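Phosphoserine phosphatase (Thermococcus onnurineus, PDB 4AP9) probably hydrolyses L-phosphoserine to serine and phosphate, the last step of serine biosynthesis, as a magnesium-dependent enzyme of the haloacid dehalogenase superfamily. Local coordinates at residues A[53-56]-A[57-61]; A[137-140]-A[141-145]; A[185-188]-A[189-193]. One frame throughout, in Å; residues are numbered along the deposited sequence.

Interaction 1: residues A[53-56]-A[57-61]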
# COMPACT_ATOMS: atom_id res chain seq x y z
N LEU A 53 27.91 0.38 9.03
CA LEU A 53 28.03 1.79 9.36
C LEU A 53 29.04 1.99 10.48
O LEU A 53 29.80 2.95 10.47
CB LEU A 53 26.68 2.39 9.75
CG LEU A 53 26.75 3.86 10.14
CD1 LEU A 53 27.15 4.73 8.93
CD2 LEU A 53 25.41 4.31 10.68
N ASP A 54 29.02 1.09 11.47
CA ASP A 54 30.00 1.15 12.55
C ASP A 54 31.41 1.15 11.98
O ASP A 54 32.23 2.01 12.32
CB ASP A 54 29.80 -0.02 13.52
CG ASP A 54 30.80 -0.01 14.66
OD1 ASP A 54 31.23 1.08 15.07
OD2 ASP A 54 31.17 -1.11 15.14
N SER A 55 31.68 0.20 11.09
CA SER A 55 33.00 0.10 10.47
C SER A 55 33.35 1.32 9.61
O SER A 55 34.47 1.83 9.66
CB SER A 55 33.09 -1.16 9.63
OG SER A 55 34.42 -1.38 9.23
N LEU A 56 32.38 1.80 8.84
CA LEU A 56 32.60 2.95 7.97
C LEU A 56 32.98 4.19 8.78
O LEU A 56 33.94 4.88 8.45
CB LEU A 56 31.35 3.24 7.13
CG LEU A 56 31.40 4.46 6.21
CD1 LEU A 56 32.66 4.39 5.33
CD2 LEU A 56 30.13 4.54 5.35
N LEU A 57 32.23 4.47 9.84
CA LEU A 57 32.49 5.68 10.59
C LEU A 57 33.80 5.59 11.36
O LEU A 57 34.46 6.60 11.60
CB LEU A 57 31.34 6.02 11.53
CG LEU A 57 30.03 6.35 10.81
CD1 LEU A 57 29.00 6.83 11.80
CD2 LEU A 57 30.27 7.40 9.70
N LYS A 58 34.19 4.38 11.74
CA LYS A 58 35.51 4.19 12.38
C LYS A 58 36.65 4.47 11.39
O LYS A 58 37.68 5.04 11.76
CB LYS A 58 35.65 2.78 12.98
CG LYS A 58 34.90 2.57 14.29
CD LYS A 58 35.18 1.18 14.86
CE LYS A 58 34.86 1.10 16.36
NZ LYS A 58 33.50 1.61 16.72
N ARG A 59 36.48 4.05 10.14
CA ARG A 59 37.45 4.35 9.10
C ARG A 59 37.50 5.86 8.86
O ARG A 59 38.58 6.45 8.75
CB ARG A 59 37.09 3.61 7.80
CG ARG A 59 37.48 2.11 7.84
CD ARG A 59 37.06 1.36 6.59
NE ARG A 59 35.64 1.02 6.63
CZ ARG A 59 34.85 0.95 5.56
NH1 ARG A 59 35.32 1.21 4.36
NH2 ARG A 59 33.58 0.64 5.71
N VAL A 60 36.33 6.49 8.80
CA VAL A 60 36.26 7.93 8.58
C VAL A 60 37.02 8.68 9.67
O VAL A 60 37.76 9.63 9.39
CB VAL A 60 34.82 8.40 8.53
CG1 VAL A 60 34.73 9.92 8.73
CG2 VAL A 60 34.21 7.99 7.21
N GLY A 61 36.85 8.22 10.90
CA GLY A 61 37.51 8.79 12.05
C GLY A 61 39.02 8.72 11.95
O GLY A 61 39.73 9.65 12.35
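K58 turns back one helical turn to D54, and its NZ lies 2.9 Å from D54 OD1, meeting the syn lone pair of that oxygen in an i to i+4 salt bridge. The lysine chain runs almost straight until its last torsion (chi4 51°), which swings the ammonium over to the carboxylate.

R59 N donates to S55 O at 3.0 Å, and R59 NE adds a weak bond to the same S55 O at 3.3 Å, so one carbonyl serves main chain and side chain. The R59 side chain crosses that of L56 at about a right angle, and L56 CD1 lies over one face of the guanidinium.

Apolar pairs keep the same i to i+4 spacing of an alpha-helix. L53 CD1 rests on L57 CG at 3.8 Å, while L56 CD1 and V60 CG2 are 4.3 Å apart.

Helix 52-62 belongs to the helical insertion after strand 11-15, consistent with the cap of HAD phosphatases. Around it, S55 OG donates to L41 O of helix 36-47, R59 makes a cation-pi contact with W26 of helix 25-33, L57 and V60 pack on strand 130-135, and L53 meets L184 of the second subunit.

Interaction 2: residues A[137-140]-A[141-145]. With 1PS (3-pyridinium-1-ylpropane-1-sulfonate), chain F.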
# COMPACT_ATOMS: atom_id res chain seq x y z
N ARG A 137 24.77 10.16 1.85
CA ARG A 137 23.75 10.74 0.98
C ARG A 137 22.64 9.76 0.64
O ARG A 137 21.64 10.11 -0.00
CB ARG A 137 24.42 11.30 -0.27
CG ARG A 137 25.50 12.32 0.10
CD ARG A 137 26.09 13.03 -1.10
NE ARG A 137 25.07 13.79 -1.82
CZ ARG A 137 24.84 13.67 -3.12
NH1 ARG A 137 25.56 12.83 -3.84
NH2 ARG A 137 23.90 14.40 -3.70
N PHE A 138 22.81 8.52 1.09
CA PHE A 138 21.78 7.49 1.02
C PHE A 138 22.05 6.48 2.14
O PHE A 138 23.19 6.35 2.60
CB PHE A 138 21.74 6.82 -0.36
CG PHE A 138 23.06 6.26 -0.81
CD1 PHE A 138 23.98 7.06 -1.46
CD2 PHE A 138 23.38 4.94 -0.57
CE1 PHE A 138 25.20 6.55 -1.87
CE2 PHE A 138 24.59 4.41 -0.98
CZ PHE A 138 25.51 5.21 -1.63
N ARG A 139 21.02 5.80 2.62
CA ARG A 139 21.16 4.92 3.78
C ARG A 139 22.06 3.75 3.44
O ARG A 139 22.98 3.41 4.19
CB ARG A 139 19.79 4.40 4.21
CG ARG A 139 19.81 3.52 5.46
CD ARG A 139 18.40 2.98 5.69
NE ARG A 139 18.28 2.28 6.96
CZ ARG A 139 17.62 1.13 7.12
NH1 ARG A 139 17.03 0.56 6.08
NH2 ARG A 139 17.57 0.56 8.32
N ASP A 140 21.75 3.12 2.31
CA ASP A 140 22.52 2.00 1.75
C ASP A 140 22.06 1.83 0.30
O ASP A 140 21.11 2.48 -0.14
CB ASP A 140 22.30 0.71 2.55
CG ASP A 140 20.83 0.30 2.64
OD1 ASP A 140 20.21 -0.01 1.60
OD2 ASP A 140 20.29 0.24 3.76
N LYS A 141 22.74 0.96 -0.45
CA LYS A 141 22.45 0.86 -1.89
C LYS A 141 21.06 0.32 -2.21
O LYS A 141 20.45 0.75 -3.19
CB LYS A 141 23.54 0.06 -2.61
CG LYS A 141 24.87 0.80 -2.63
CD LYS A 141 26.05 -0.14 -2.82
CE LYS A 141 27.37 0.63 -2.71
NZ LYS A 141 28.58 -0.25 -2.82
N GLY A 142 20.55 -0.59 -1.39
CA GLY A 142 19.19 -1.03 -1.56
C GLY A 142 18.20 0.12 -1.38
O GLY A 142 17.26 0.27 -2.17
N GLU A 143 18.41 0.93 -0.34
CA GLU A 143 17.50 2.05 -0.10
C GLU A 143 17.55 3.01 -1.27
O GLU A 143 16.52 3.53 -1.70
CB GLU A 143 17.86 2.80 1.19
CG GLU A 143 17.41 2.13 2.45
CD GLU A 143 15.93 1.80 2.43
OE1 GLU A 143 15.10 2.73 2.38
OE2 GLU A 143 15.60 0.60 2.47
N PHE A 144 18.76 3.23 -1.79
CA PHE A 144 18.91 4.14 -2.92
C PHE A 144 18.09 3.68 -4.13
O PHE A 144 17.51 4.50 -4.84
CB PHE A 144 20.37 4.30 -3.33
CG PHE A 144 20.55 5.19 -4.52
CD1 PHE A 144 20.33 6.55 -4.42
CD2 PHE A 144 20.92 4.66 -5.74
CE1 PHE A 144 20.47 7.37 -5.54
CE2 PHE A 144 21.07 5.48 -6.86
CZ PHE A 144 20.84 6.83 -6.74
N LEU A 145 18.07 2.38 -4.38
CA LEU A 145 17.34 1.82 -5.52
C LEU A 145 15.83 2.11 -5.51
O LEU A 145 15.18 2.04 -6.55
CB LEU A 145 17.59 0.32 -5.67
CG LEU A 145 18.59 -0.12 -6.75
CD1 LEU A 145 19.95 0.51 -6.54
CD2 LEU A 145 18.69 -1.65 -6.82
N1 1PS F . 27.81 -4.03 2.69
C1 1PS F . 27.70 -4.63 3.88
C2 1PS F . 28.41 -5.79 4.15
C3 1PS F . 28.60 -4.53 1.73
C4 1PS F . 29.32 -5.70 1.93
C5 1PS F . 29.23 -6.35 3.17
C6 1PS F . 27.09 -2.80 2.47
C7 1PS F . 27.19 -2.37 1.05
C8 1PS F . 27.55 -0.91 0.93
S1 1PS F . 26.08 0.06 1.17
O1 1PS F . 26.27 1.34 0.45
O2 1PS F . 25.92 0.39 2.58
O3 1PS F . 24.96 -0.72 0.74
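D140 caps the start of helix 141-145, its OD1 accepting from E143 N at 2.8 Å with an N-H...O angle of 158°. The bond arrives from above the carboxylate plane, 36° out of it. D140 can fold over the helix end because its CG sits between the backbone N and the carbonyl carbon (chi1 57°), a crowded position that turns the carboxylate toward the first turn. The first ordinary helical bond, F144 N to D140 O, starts from the same residue.

The charged side chains are braced mostly from outside. D140 OD2 pairs with K164, which leaves each carboxylate oxygen with a different task. R139 lays its CD against E143 CG at 3.5 Å, yet the salt bridge from R139 NH1 to E143 OE2 is long; K146 holds E143 more firmly, and R139 NE bonds D170 O of the second subunit.

Among the apolar contacts, F138 CB meets F144 CB at 4.1 Å, the two rings lying oblique to one another.

Replacing D140 by an alanine would probably leave E143 N without its cap and K164 without its mate, letting the first turn fray beside the ligand.

The sulfonate of 3-pyridinium-1-ylpropane-1-sulfonate sits at the N terminus of the helix: K141 N points almost straight at its O3, 3.0 Å away. The extended chain of K141 runs alongside, with CG 3.4 Å from ligand O1, before NZ reaches D15 and Y160 O. A lysine set here, facing an aspartate at the end of strand 11-15, is consistent with the motif III lysine of haloacid dehalogenases. The helix end and its N-H thus offer an anion site, where the sulfonate may mimic a phosphate.

Interaction 3: residues A[185-188]-A[189-193]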
# COMPACT_ATOMS: atom_id res chain seq x y z
N LEU A 185 26.59 -14.74 -12.01
CA LEU A 185 27.96 -14.36 -11.68
C LEU A 185 28.80 -14.40 -12.95
O LEU A 185 28.89 -15.44 -13.59
CB LEU A 185 28.56 -15.34 -10.65
CG LEU A 185 30.02 -15.12 -10.25
CD1 LEU A 185 30.18 -13.85 -9.44
CD2 LEU A 185 30.57 -16.31 -9.46
N VAL A 186 29.40 -13.27 -13.33
CA VAL A 186 30.33 -13.24 -14.45
C VAL A 186 31.76 -13.10 -13.94
O VAL A 186 31.99 -12.57 -12.86
CB VAL A 186 29.99 -12.12 -15.44
CG1 VAL A 186 28.69 -12.43 -16.15
CG2 VAL A 186 29.91 -10.77 -14.72
N LYS A 187 32.72 -13.58 -14.73
CA LYS A 187 34.10 -13.68 -14.27
C LYS A 187 34.79 -12.34 -14.03
O LYS A 187 35.60 -12.20 -13.11
CB LYS A 187 34.95 -14.50 -15.24
CG LYS A 187 34.62 -15.98 -15.28
CD LYS A 187 35.60 -16.73 -16.18
CE LYS A 187 35.16 -18.16 -16.45
NZ LYS A 187 36.06 -18.83 -17.43
N ASP A 188 34.50 -11.37 -14.89
CA ASP A 188 35.19 -10.09 -14.86
C ASP A 188 34.44 -9.12 -15.76
O ASP A 188 33.43 -9.49 -16.36
CB ASP A 188 36.64 -10.24 -15.32
CG ASP A 188 36.76 -10.95 -16.66
OD1 ASP A 188 35.81 -10.88 -17.46
OD2 ASP A 188 37.82 -11.58 -16.90
N LEU A 189 34.92 -7.89 -15.86
CA LEU A 189 34.20 -6.87 -16.60
C LEU A 189 34.05 -7.25 -18.07
O LEU A 189 33.05 -6.92 -18.71
CB LEU A 189 34.90 -5.52 -16.46
CG LEU A 189 34.29 -4.30 -17.15
CD1 LEU A 189 32.89 -4.05 -16.64
CD2 LEU A 189 35.17 -3.08 -16.88
N LYS A 190 35.06 -7.94 -18.61
CA LYS A 190 35.02 -8.35 -20.00
C LYS A 190 33.83 -9.27 -20.25
O LYS A 190 33.07 -9.08 -21.20
CB LYS A 190 36.33 -9.06 -20.37
CG LYS A 190 36.33 -9.67 -21.77
CD LYS A 190 36.29 -8.58 -22.84
CE LYS A 190 36.00 -9.17 -24.22
NZ LYS A 190 37.14 -9.93 -24.82
N GLU A 191 33.66 -10.26 -19.38
CA GLU A 191 32.54 -11.17 -19.48
C GLU A 191 31.22 -10.41 -19.36
O GLU A 191 30.24 -10.73 -20.04
CB GLU A 191 32.66 -12.23 -18.38
CG GLU A 191 31.81 -13.47 -18.58
CD GLU A 191 32.27 -14.62 -17.70
OE1 GLU A 191 33.43 -15.06 -17.87
OE2 GLU A 191 31.49 -15.09 -16.84
N LEU A 192 31.18 -9.40 -18.50
CA LEU A 192 29.96 -8.62 -18.31
C LEU A 192 29.62 -7.86 -19.58
O LEU A 192 28.46 -7.83 -20.00
CB LEU A 192 30.10 -7.64 -17.13
CG LEU A 192 28.86 -6.79 -16.81
CD1 LEU A 192 27.68 -7.68 -16.43
CD2 LEU A 192 29.17 -5.79 -15.70
N VAL A 193 30.62 -7.23 -20.19
CA VAL A 193 30.42 -6.54 -21.45
C VAL A 193 29.86 -7.51 -22.50
O VAL A 193 28.91 -7.19 -23.22
CB VAL A 193 31.73 -5.91 -21.95
CG1 VAL A 193 31.57 -5.39 -23.35
CG2 VAL A 193 32.16 -4.79 -21.01
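D188 OD1 accepts from E191 N at 2.9 Å, making D188 the N-cap of helix 189-197, the residue at which strand 184-186 gives way to the last helix of the Rossmann-like core. The N-H...O angle is 167°, and the donor approaches nearly along the carboxylate C-O bond. A chi1 of 52° brings the carboxylate of D188 back over the first turn. Its main-chain O takes L192 N at 3.1 Å, so side chain and backbone of one residue both serve that turn.

E191 answers in the other direction. Extended beyond CG, it reaches back over the strand end, where E191 OE2 takes a weak bond from K187 N. The donor belongs to the residue before the N-cap, one position earlier than in a capping box, so the two bonds are related to that motif without completing it. E191 also slides past V186, its CG 3.9 Å from V186 CB. The ammonium of K187 is not in contact with the glutamate, NZ lying 4.6 Å from E191 OE1.

Beside these polar bonds, V186 CG2 touches L192 CB at 4.0 Å, the two side chains joining the strand end to the buried side of the helix.

The next shell fixes both pieces. V186 is bonded through its backbone to A174 and G176, and its side chain packs on I173 and V175 of the neighbouring strand 171-175. L189 and L192 rest against L87 of helix 82-93, and L192 also touches I173.

The weak return bond, from K187 N to E191 OE2, is short but bent, 2.9 Å long with an angle of 149° at the hydrogen.

How the interactions relate
Followed from the N terminus, the three contacts come strictly in series: none nests within another and none crosses. Each is local, joining residues a turn or so apart, so none closes a long loop. Interaction 1 winds within helix 52-62, among the helices that follow strand 11-15. Interaction 2 turns the chain from strand 130-135 into helix 141-145, its nearest atoms about 6 Å from those of interaction 1; both also meet the third subunit. Interaction 3 leads from edge strand 184-186 into helix 189-197, across the chain's centre from the other two. Interactions 2 and 3 repeat an aspartate N-cap, 137-145 at the ligand pocket and 185-193 against strand 171-175 and helix 82-93.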